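Local structure of L-2,4-diaminobutyric acid acetyltransferase (Geobacillus sp., 6SJY) at residues T115-N120 / E156-F161. The protein catalyses the acetylation of L-2,4-diaminobutyrate by acetyl coenzyme A, giving the N4-acetyl product that is an intermediate in biosynthesis of the chemical chaperone ectoine. Sequence-based numbering, arbitrary orientation.
Sequences TVSPSN and EDEPLF. With 9YT ((2~{S})-4-acetamido-2-azanyl-butanoic acid), chain E.
Val116 lies over one face of the Phe161 ring, its CG2 methyl 3.7 Å from the ring centroid and 11° off the normal, a CH-pi contact made with the two side chains crossing at about a right angle. With CG1 anti to the backbone N (chi1 -174°), CG2 is left anti to the carbonyl carbon and meets the middle of the ring. At the ring's in-plane edge sits Pro159 O, which accepts the backbone N-H of Val116 at 3.2 Å, so peptide and side chain of Val116 are held together in the buried part of the contact. The outer part is polar and more open. There the extended Glu156 side chain runs past Pro118 in the opposite direction and grips the type I turn Ser117–Asn120 at its third residue with both oxygens: OE1 takes Ser119 N through its syn lone pair at 2.8 Å, in a nearly straight bond (170°), and OE2 takes Ser119 OG at 2.7 Å. Between these two regions, Glu158 bends at chi2 to bring its carboxylate to the product, 4-acetamido-2-aminobutanoate, whose amine N08 makes a weak 3.0 Å hydrogen bond to Glu158 OE2. A water links Thr115 O, at 2.9 Å, to Ser117 OG; its approach to Glu158 OE1 is too short to rely on. Tyr38 of the second subunit packs on Thr115 and Glu158. Within the GNAT fold, Thr115 and Leu160 form an antiparallel non-hydrogen-bonded pair where strand 111-115 meets strand 158-163, which continues the sheet to strand 138-144, while helix 121-133, N-capped by Asn120, covers Val116 and Phe161 through Phe127 and Leu128, respectively.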
# COMPACT_ATOMS: atom_id res chain seq x y z
N THR A 115 4.11 -2.07 13.39
CA THR A 115 5.17 -1.17 13.84
C THR A 115 4.46 -0.10 14.68
O THR A 115 3.42 0.32 14.31
CB THR A 115 5.80 -0.71 12.56
OG1 THR A 115 7.05 -1.38 12.30
CG2 THR A 115 5.75 0.63 12.31
N VAL A 116 5.00 0.27 15.85
CA VAL A 116 4.35 1.22 16.74
C VAL A 116 5.36 2.29 17.10
O VAL A 116 6.42 1.98 17.68
CB VAL A 116 3.85 0.61 18.05
CG1 VAL A 116 3.06 1.63 18.86
CG2 VAL A 116 2.98 -0.60 17.76
N SER A 117 5.05 3.52 16.73
CA SER A 117 5.91 4.66 17.11
C SER A 117 5.95 4.82 18.60
O SER A 117 4.92 4.69 19.27
CB SER A 117 5.37 5.97 16.55
OG SER A 117 5.55 5.80 15.16
N PRO A 118 7.13 5.10 19.13
CA PRO A 118 7.33 5.36 20.57
C PRO A 118 6.23 6.26 21.13
O PRO A 118 5.61 5.91 22.09
CB PRO A 118 8.66 6.09 20.57
CG PRO A 118 9.39 5.43 19.49
CD PRO A 118 8.38 5.24 18.38
N SER A 119 5.93 7.35 20.45
CA SER A 119 4.85 8.27 20.86
C SER A 119 3.43 7.78 20.76
O SER A 119 2.53 8.37 21.32
CB SER A 119 4.89 9.47 19.95
OG SER A 119 5.96 10.21 20.40
N ASN A 120 3.20 6.77 19.94
CA ASN A 120 1.89 6.23 19.86
C ASN A 120 1.64 5.23 20.96
O ASN A 120 1.73 4.01 20.76
CB ASN A 120 1.62 5.65 18.51
CG ASN A 120 0.13 5.41 18.27
OD1 ASN A 120 -0.68 5.27 19.21
ND2 ASN A 120 -0.22 5.37 17.00
N GLU A 156 10.22 9.31 14.15
CA GLU A 156 10.63 8.41 15.21
C GLU A 156 11.00 7.07 14.63
O GLU A 156 10.75 6.78 13.46
CB GLU A 156 9.50 8.19 16.19
CG GLU A 156 9.06 9.46 16.86
CD GLU A 156 8.14 9.22 18.07
OE1 GLU A 156 7.38 8.23 18.22
OE2 GLU A 156 8.24 10.03 18.97
N ASP A 157 11.64 6.25 15.46
CA ASP A 157 11.72 4.81 15.20
C ASP A 157 10.32 4.17 14.99
O ASP A 157 9.36 4.66 15.52
CB ASP A 157 12.28 4.11 16.43
CG ASP A 157 13.75 4.44 16.71
OD1 ASP A 157 14.41 5.08 15.88
OD2 ASP A 157 14.22 3.95 17.76
N GLU A 158 10.32 3.01 14.36
CA GLU A 158 9.17 2.16 14.16
C GLU A 158 9.51 0.75 14.62
O GLU A 158 9.75 -0.15 13.81
CB GLU A 158 8.83 2.20 12.68
CG GLU A 158 8.23 3.54 12.26
CD GLU A 158 6.81 3.77 12.83
OE1 GLU A 158 6.06 2.83 13.08
OE2 GLU A 158 6.37 4.91 13.01
N PRO A 159 9.54 0.55 15.93
CA PRO A 159 9.81 -0.79 16.45
C PRO A 159 8.77 -1.83 15.98
O PRO A 159 7.63 -1.50 15.91
CB PRO A 159 9.75 -0.62 17.96
CG PRO A 159 9.56 0.80 18.25
CD PRO A 159 9.34 1.55 16.98
N LEU A 160 9.21 -3.05 15.67
CA LEU A 160 8.32 -4.17 15.28
C LEU A 160 7.66 -4.92 16.44
O LEU A 160 8.35 -5.39 17.35
CB LEU A 160 9.16 -5.19 14.52
CG LEU A 160 8.46 -6.39 13.88
CD1 LEU A 160 7.52 -5.91 12.77
CD2 LEU A 160 9.53 -7.30 13.34
N PHE A 161 6.34 -5.00 16.42
CA PHE A 161 5.58 -5.83 17.33
C PHE A 161 5.10 -7.05 16.60
O PHE A 161 4.49 -6.89 15.54
CB PHE A 161 4.37 -5.08 17.89
CG PHE A 161 4.71 -4.00 18.84
CD1 PHE A 161 5.67 -3.03 18.54
CD2 PHE A 161 4.01 -3.89 20.04
CE1 PHE A 161 5.95 -1.99 19.45
CE2 PHE A 161 4.26 -2.86 20.94
CZ PHE A 161 5.24 -1.92 20.66
C01 9YT E . 0.14 0.03 14.30
C02 9YT E . 0.28 1.44 13.86
O03 9YT E . -0.19 2.31 14.65
N04 9YT E . 1.05 1.40 12.58
C05 9YT E . 1.38 2.47 11.66
C06 9YT E . 2.54 3.32 11.98
C07 9YT E . 3.01 4.02 10.73
N08 9YT E . 4.08 4.93 11.07
C09 9YT E . 1.86 4.77 10.04
O10 9YT E . 1.96 4.77 8.80
O11 9YT E . 0.88 5.32 10.68
O HOH W 1 3.90 3.14 14.11